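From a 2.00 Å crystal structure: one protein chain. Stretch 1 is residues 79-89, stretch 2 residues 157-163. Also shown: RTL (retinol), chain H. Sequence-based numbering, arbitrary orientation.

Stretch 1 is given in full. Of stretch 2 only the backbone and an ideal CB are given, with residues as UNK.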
ATOM      1  N   THR A  79       2.841  10.342  -2.252  1.00 17.52           N
ATOM      2  CA  THR A  79       4.127  10.115  -2.892  1.00 16.42           C
ATOM      3  C   THR A  79       3.959   9.860  -4.383  1.00 15.84           C
ATOM      4  O   THR A  79       4.713  10.393  -5.196  1.00 15.05           O
ATOM      5  CB  THR A  79       4.847   8.911  -2.258  1.00 16.22           C
ATOM      6  OG1 THR A  79       4.932   9.099  -0.843  1.00 16.55           O
ATOM      7  CG2 THR A  79       6.259   8.767  -2.828  1.00 16.51           C
ATOM      8  N   GLN A  80       2.975   9.045  -4.748  1.00 16.37           N
ATOM      9  CA  GLN A  80       2.747   8.756  -6.164  1.00 17.31           C
ATOM     10  C   GLN A  80       2.484  10.033  -6.948  1.00 15.66           C
ATOM     11  O   GLN A  80       2.988  10.205  -8.050  1.00 14.93           O
ATOM     12  CB  GLN A  80       1.556   7.822  -6.349  1.00 18.58           C
ATOM     13  CG  GLN A  80       1.848   6.386  -6.007  1.00 20.19           C
ATOM     14  CD  GLN A  80       0.637   5.514  -6.155  1.00 20.64           C
ATOM     15  OE1 GLN A  80       0.159   5.284  -7.261  1.00 20.92           O
ATOM     16  NE2 GLN A  80       0.124   5.024  -5.035  1.00 20.90           N
ATOM     17  N   GLU A  81       1.684  10.920  -6.374  1.00 18.01           N
ATOM     18  CA  GLU A  81       1.341  12.169  -7.037  1.00 17.89           C
ATOM     19  C   GLU A  81       2.555  13.066  -7.164  1.00 18.99           C
ATOM     20  O   GLU A  81       2.818  13.612  -8.240  1.00 18.78           O
ATOM     21  CB  GLU A  81       0.232  12.891  -6.274  1.00 18.21           C
ATOM     22  CG  GLU A  81      -0.285  14.151  -6.970  1.00 19.28           C
ATOM     23  CD  GLU A  81      -1.120  13.865  -8.212  1.00 20.24           C
ATOM     24  OE1 GLU A  81      -1.651  14.833  -8.796  1.00 21.52           O
ATOM     25  OE2 GLU A  81      -1.255  12.686  -8.605  1.00 19.14           O
ATOM     26  N   LEU A  82       3.292  13.221  -6.064  1.00 19.77           N
ATOM     27  CA  LEU A  82       4.490  14.050  -6.070  1.00 20.31           C
ATOM     28  C   LEU A  82       5.466  13.536  -7.122  1.00 19.34           C
ATOM     29  O   LEU A  82       5.933  14.291  -7.977  1.00 18.81           O
ATOM     30  CB  LEU A  82       5.174  14.018  -4.700  1.00 19.83           C
ATOM     31  CG  LEU A  82       4.441  14.678  -3.538  1.00 22.06           C
ATOM     32  CD1 LEU A  82       5.219  14.445  -2.237  1.00 22.84           C
ATOM     33  CD2 LEU A  82       4.285  16.160  -3.818  1.00 20.83           C
ATOM     34  N   VAL A  83       5.762  12.240  -7.046  1.00 18.07           N
ATOM     35  CA  VAL A  83       6.686  11.591  -7.968  1.00 17.05           C
ATOM     36  C   VAL A  83       6.262  11.706  -9.431  1.00 17.89           C
ATOM     37  O   VAL A  83       7.102  11.876 -10.310  1.00 18.38           O
ATOM     38  CB  VAL A  83       6.849  10.085  -7.612  1.00 17.05           C
ATOM     39  CG1 VAL A  83       7.600   9.353  -8.717  1.00 16.72           C
ATOM     40  CG2 VAL A  83       7.592   9.934  -6.292  1.00 16.80           C
ATOM     41  N   TRP A  84       4.966  11.612  -9.707  1.00 18.88           N
ATOM     42  CA  TRP A  84       4.520  11.691 -11.087  1.00 20.68           C
ATOM     43  C   TRP A  84       4.662  13.097 -11.627  1.00 21.32           C
ATOM     44  O   TRP A  84       5.143  13.293 -12.735  1.00 22.04           O
ATOM     45  CB  TRP A  84       3.062  11.247 -11.230  1.00 20.14           C
ATOM     46  CG  TRP A  84       2.716  10.809 -12.630  1.00 21.19           C
ATOM     47  CD1 TRP A  84       2.866   9.556 -13.159  1.00 20.15           C
ATOM     48  CD2 TRP A  84       2.188  11.626 -13.681  1.00 22.16           C
ATOM     49  NE1 TRP A  84       2.464   9.545 -14.474  1.00 21.66           N
ATOM     50  CE2 TRP A  84       2.041  10.800 -14.820  1.00 21.96           C
ATOM     51  CE3 TRP A  84       1.824  12.977 -13.774  1.00 22.82           C
ATOM     52  CZ2 TRP A  84       1.542  11.279 -16.039  1.00 22.41           C
ATOM     53  CZ3 TRP A  84       1.328  13.455 -14.990  1.00 22.71           C
ATOM     54  CH2 TRP A  84       1.192  12.604 -16.103  1.00 22.73           C
ATOM     55  N   LEU A  85       4.235  14.078 -10.848  1.00 22.15           N
ATOM     56  CA  LEU A  85       4.321  15.464 -11.289  1.00 23.31           C
ATOM     57  C   LEU A  85       5.762  15.898 -11.499  1.00 24.27           C
ATOM     58  O   LEU A  85       6.073  16.581 -12.476  1.00 23.63           O
ATOM     59  CB  LEU A  85       3.634  16.387 -10.275  1.00 23.12           C
ATOM     60  CG  LEU A  85       2.106  16.320 -10.333  1.00 23.93           C
ATOM     61  CD1 LEU A  85       1.474  17.029  -9.138  1.00 22.73           C
ATOM     62  CD2 LEU A  85       1.644  16.941 -11.649  1.00 23.58           C
ATOM     63  N   ILE A  86       6.640  15.489 -10.585  1.00 24.74           N
ATOM     64  CA  ILE A  86       8.051  15.843 -10.666  1.00 26.39           C
ATOM     65  C   ILE A  86       8.742  15.213 -11.874  1.00 27.17           C
ATOM     66  O   ILE A  86       9.588  15.843 -12.505  1.00 28.38           O
ATOM     67  CB  ILE A  86       8.788  15.438  -9.374  1.00 25.99           C
ATOM     68  CG1 ILE A  86       8.198  16.221  -8.194  1.00 26.70           C
ATOM     69  CG2 ILE A  86      10.288  15.708  -9.518  1.00 27.23           C
ATOM     70  CD1 ILE A  86       8.841  15.929  -6.850  1.00 27.79           C
ATOM     71  N   GLU A  87       8.385  13.972 -12.191  1.00 28.21           N
ATOM     72  CA  GLU A  87       8.969  13.288 -13.338  1.00 28.05           C
ATOM     73  C   GLU A  87       8.344  13.810 -14.627  1.00 28.38           C
ATOM     74  O   GLU A  87       8.908  13.637 -15.702  1.00 28.81           O
ATOM     75  CB  GLU A  87       8.739  11.771 -13.247  1.00 28.34           C
ATOM     76  CG  GLU A  87       9.404  11.078 -12.066  1.00 29.06           C
ATOM     77  CD  GLU A  87      10.916  11.034 -12.183  1.00 30.32           C
ATOM     78  OE1 GLU A  87      11.510  12.055 -12.582  1.00 30.26           O
ATOM     79  OE2 GLU A  87      11.516   9.987 -11.860  1.00 29.99           O
ATOM     80  N   ASN A  88       7.184  14.457 -14.525  1.00 28.43           N
ATOM     81  CA  ASN A  88       6.510  14.968 -15.719  1.00 29.55           C
ATOM     82  C   ASN A  88       6.394  16.487 -15.866  1.00 30.00           C
ATOM     83  O   ASN A  88       5.378  16.995 -16.341  1.00 29.10           O
ATOM     84  CB  ASN A  88       5.127  14.325 -15.847  1.00 29.24           C
ATOM     85  CG  ASN A  88       5.193  12.922 -16.432  1.00 31.10           C
ATOM     86  OD1 ASN A  88       5.424  12.749 -17.633  1.00 32.08           O
ATOM     87  ND2 ASN A  88       5.006  11.911 -15.584  1.00 28.65           N
ATOM     88  N   ASP A  89       7.435  17.206 -15.454  1.00 31.44           N
ATOM     89  CA  ASP A  89       7.468  18.663 -15.589  1.00 32.44           C
ATOM     90  C   ASP A  89       6.291  19.392 -14.960  1.00 32.82           C
ATOM     91  O   ASP A  89       5.779  20.359 -15.529  1.00 31.99           O
ATOM     92  CB  ASP A  89       7.534  19.035 -17.069  1.00 34.18           C
ATOM     93  CG  ASP A  89       8.692  18.375 -17.781  1.00 35.98           C
ATOM     94  OD1 ASP A  89       9.843  18.575 -17.347  1.00 37.23           O
ATOM     95  OD2 ASP A  89       8.453  17.654 -18.773  1.00 37.84           O
ATOM     96  N   UNK A 157       7.515   4.062 -22.898  1.00 20.92           N
ATOM     97  CA  UNK A 157       6.651   4.682 -21.909  1.00 20.91           C
ATOM     98  C   UNK A 157       7.235   4.436 -20.531  1.00 20.77           C
ATOM     99  O   UNK A 157       7.364   3.287 -20.116  1.00 19.47           O
ATOM    100  CB  UNK A 157       5.222   4.143 -22.004  1.00 20.91           C
ATOM    101  N   UNK A 158       7.584   5.506 -19.821  1.00 19.58           N
ATOM    102  CA  UNK A 158       8.140   5.359 -18.483  1.00 19.03           C
ATOM    103  C   UNK A 158       7.130   4.623 -17.611  1.00 19.63           C
ATOM    104  O   UNK A 158       5.935   4.939 -17.625  1.00 17.76           O
ATOM    105  CB  UNK A 158       8.496   6.719 -17.880  1.00 19.03           C
ATOM    106  N   UNK A 159       7.608   3.624 -16.872  1.00 18.86           N
ATOM    107  CA  UNK A 159       6.734   2.850 -16.005  1.00 19.03           C
ATOM    108  C   UNK A 159       6.786   3.309 -14.559  1.00 19.14           C
ATOM    109  O   UNK A 159       7.862   3.378 -13.952  1.00 19.18           O
ATOM    110  CB  UNK A 159       7.102   1.367 -16.086  1.00 19.03           C
ATOM    111  N   UNK A 160       5.614   3.641 -14.022  1.00 17.44           N
ATOM    112  CA  UNK A 160       5.484   4.053 -12.635  1.00 17.21           C
ATOM    113  C   UNK A 160       4.815   2.870 -11.944  1.00 15.74           C
ATOM    114  O   UNK A 160       3.701   2.488 -12.295  1.00 15.71           O
ATOM    115  CB  UNK A 160       4.689   5.351 -12.479  1.00 17.21           C
ATOM    116  N   UNK A 161       5.511   2.280 -10.980  1.00 15.41           N
ATOM    117  CA  UNK A 161       4.992   1.117 -10.278  1.00 15.05           C
ATOM    118  C   UNK A 161       4.681   1.377  -8.818  1.00 15.52           C
ATOM    119  O   UNK A 161       5.516   1.908  -8.076  1.00 14.44           O
ATOM    120  CB  UNK A 161       5.993  -0.035 -10.383  1.00 15.05           C
ATOM    121  N   UNK A 162       3.475   0.992  -8.412  1.00 14.66           N
ATOM    122  CA  UNK A 162       3.046   1.130  -7.028  1.00 15.93           C
ATOM    123  C   UNK A 162       3.065  -0.273  -6.453  1.00 15.82           C
ATOM    124  O   UNK A 162       2.609  -1.210  -7.104  1.00 15.86           O
ATOM    125  CB  UNK A 162       1.668   1.783  -6.907  1.00 15.93           C
ATOM    126  N   UNK A 163       3.595  -0.440  -5.249  1.00 14.96           N
ATOM    127  CA  UNK A 163       3.610  -1.772  -4.665  1.00 15.29           C
ATOM    128  C   UNK A 163       3.685  -1.759  -3.152  1.00 15.43           C
ATOM    129  O   UNK A 163       4.219  -0.825  -2.545  1.00 15.23           O
ATOM    130  CB  UNK A 163       4.789  -2.570  -5.225  1.00 15.29           C
TER
HETATM  131  C1  RTL H 401     -13.059  -6.010  -3.915  1.00 47.83           C
HETATM  132  C2  RTL H 401     -13.598  -7.476  -3.858  1.00 47.44           C
HETATM  133  C3  RTL H 401     -13.266  -8.282  -5.107  1.00 47.74           C
HETATM  134  C4  RTL H 401     -12.568  -7.955  -6.425  1.00 47.50           C
HETATM  135  C5  RTL H 401     -12.130  -6.493  -6.304  1.00 47.50           C
HETATM  136  C6  RTL H 401     -12.309  -5.598  -5.237  1.00 47.80           C
HETATM  137  C7  RTL H 401     -11.808  -4.198  -5.263  1.00 48.42           C
HETATM  138  C8  RTL H 401     -10.525  -3.836  -4.969  1.00 49.41           C
HETATM  139  C9  RTL H 401     -10.022  -2.456  -4.990  1.00 49.90           C
HETATM  140  C10 RTL H 401      -8.693  -2.255  -4.666  1.00 49.81           C
HETATM  141  C11 RTL H 401      -7.904  -1.005  -4.597  1.00 48.76           C
HETATM  142  C12 RTL H 401      -7.177  -0.930  -3.432  1.00 47.39           C
HETATM  143  C13 RTL H 401      -6.243   0.044  -2.828  1.00 46.03           C
HETATM  144  C14 RTL H 401      -5.541   0.082  -1.657  1.00 44.29           C
HETATM  145  C15 RTL H 401      -4.154  -0.413  -1.642  1.00 42.65           C
HETATM  146  O1  RTL H 401      -3.255   0.564  -1.956  1.00 40.72           O
HETATM  147  C16 RTL H 401     -12.166  -6.010  -2.658  1.00 47.39           C
HETATM  148  C17 RTL H 401     -14.317  -5.181  -3.612  1.00 47.78           C
HETATM  149  C18 RTL H 401     -11.435  -6.064  -7.605  1.00 47.47           C
HETATM  150  C19 RTL H 401     -10.970  -1.300  -5.363  1.00 50.05           C
HETATM  151  C20 RTL H 401      -6.127   1.212  -3.822  1.00 45.97           C

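Strand 160-163 runs nearly antiparallel to helix 79-87, at 170°, with the axes 10.4 Å apart at closest approach.

Position 157 has phi/psi of -119/119, an extended backbone. No atom of stretch 1 lies within 5.5 Å of its ideal CB. Stretch 1 places no demand here, and many residues would fit. The deposited residue is E157, which makes no contact with the helix.

Position 158 points its CB toward stretch 1, but across open space: no atom of stretch 1 lies within 5.5 Å of the ideal CB. A long side chain could cross the gap. The carboxylate of E87 favours a basic end, so lysine or arginine would suit; a long polar residue is also possible. The residue is K158. Its NZ lies 3.9 Å from E87 OE2, a long salt bridge.

Position 159 has its CB out of reach of stretch 1, which leaves the choice open. It is R159, and its guanidinium is hydrogen-bonded elsewhere in the structure.

Position 160 begins the strand and points toward the helix. The ideal CB is 4.6 Å from W84 CD1. Beyond it lie V83, W84, the CB of E87 and the amide of N88. This largely apolar setting suits a large side chain: phenylalanine, leucine or methionine, perhaps tyrosine. The residue is F160, with chi1 in m. W84 CD1 sits over one face of its ring, 3.8 Å from F160 CD1. The two aromatic planes meet obliquely, at 46°. At the ring edge, F160 CE2 is 4.0 Å from V83 CG1, and F160 CZ is 3.7 Å from E87 CB. N88 ND2 comes within 3.8 Å of F160 CZ, while donating a hydrogen bond to W84 O (3.2 Å from ND2).

Position 161 points its CB away from the helix. A beta-branched residue would suit the extended backbone, though others would too. It is V161, without contact to stretch 1.

Position 162 points toward the helix again. Its ideal CB is 3.8 Å from Q80 OE1, and the Q80 amide offers both donor and acceptor. A polar residue could pair with it; a long chain could pass alongside and reach further. The residue is K162. It runs extended, all four chi angles in t. Its CD packs 3.4 Å from Q80 NE2. Its NZ donates a hydrogen bond to O1 of retinol, 2.9 Å away.

Position 163 is out of reach of stretch 1 and extended. Beta-branched residues would fit. It is T163.

Stretch 2 157-163: EKRFVKT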
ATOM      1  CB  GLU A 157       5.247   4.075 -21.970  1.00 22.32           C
ATOM      2  CG  GLU A 157       4.262   4.728 -21.027  1.00 23.50           C
ATOM      3  CD  GLU A 157       2.894   4.067 -21.066  1.00 25.56           C
ATOM      4  OE1 GLU A 157       2.446   3.693 -22.168  1.00 26.70           O
ATOM      5  OE2 GLU A 157       2.263   3.937 -19.996  1.00 27.74           O
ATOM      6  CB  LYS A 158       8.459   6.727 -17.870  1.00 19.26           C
ATOM      7  CG  LYS A 158       8.959   6.647 -16.428  1.00 18.85           C
ATOM      8  CD  LYS A 158       9.230   8.026 -15.841  1.00 19.10           C
ATOM      9  CE  LYS A 158      10.686   8.437 -15.958  1.00 19.82           C
ATOM     10  NZ  LYS A 158      11.588   7.703 -15.042  1.00 15.39           N
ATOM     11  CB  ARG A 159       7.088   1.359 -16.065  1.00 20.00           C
ATOM     12  CG  ARG A 159       6.906   0.718 -17.437  1.00 21.57           C
ATOM     13  CD  ARG A 159       7.143  -0.800 -17.381  1.00 22.42           C
ATOM     14  NE  ARG A 159       8.485  -1.148 -16.918  1.00 21.64           N
ATOM     15  CZ  ARG A 159       8.963  -2.390 -16.876  1.00 21.76           C
ATOM     16  NH1 ARG A 159       8.207  -3.411 -17.269  1.00 18.77           N
ATOM     17  NH2 ARG A 159      10.199  -2.609 -16.444  1.00 21.01           N
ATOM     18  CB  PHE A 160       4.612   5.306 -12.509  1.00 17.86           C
ATOM     19  CG  PHE A 160       5.284   6.562 -12.992  1.00 18.75           C
ATOM     20  CD1 PHE A 160       5.251   6.913 -14.342  1.00 18.83           C
ATOM     21  CD2 PHE A 160       5.980   7.378 -12.103  1.00 17.89           C
ATOM     22  CE1 PHE A 160       5.906   8.057 -14.796  1.00 19.72           C
ATOM     23  CE2 PHE A 160       6.640   8.528 -12.544  1.00 18.66           C
ATOM     24  CZ  PHE A 160       6.606   8.871 -13.892  1.00 18.66           C
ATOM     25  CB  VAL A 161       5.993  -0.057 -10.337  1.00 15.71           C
ATOM     26  CG1 VAL A 161       5.363  -1.302  -9.713  1.00 15.22           C
ATOM     27  CG2 VAL A 161       6.417  -0.316 -11.773  1.00 16.19           C
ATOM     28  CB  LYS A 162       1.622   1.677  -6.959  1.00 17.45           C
ATOM     29  CG  LYS A 162       0.922   1.412  -5.635  1.00 19.05           C
ATOM     30  CD  LYS A 162      -0.544   1.795  -5.711  1.00 18.04           C
ATOM     31  CE  LYS A 162      -1.280   1.412  -4.453  1.00 19.17           C
ATOM     32  NZ  LYS A 162      -2.701   1.814  -4.518  1.00 20.23           N
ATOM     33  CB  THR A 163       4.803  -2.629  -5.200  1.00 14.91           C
ATOM     34  OG1 THR A 163       4.661  -3.979  -4.736  1.00 15.18           O
ATOM     35  CG2 THR A 163       6.127  -2.092  -4.689  1.00 15.23           C
TER
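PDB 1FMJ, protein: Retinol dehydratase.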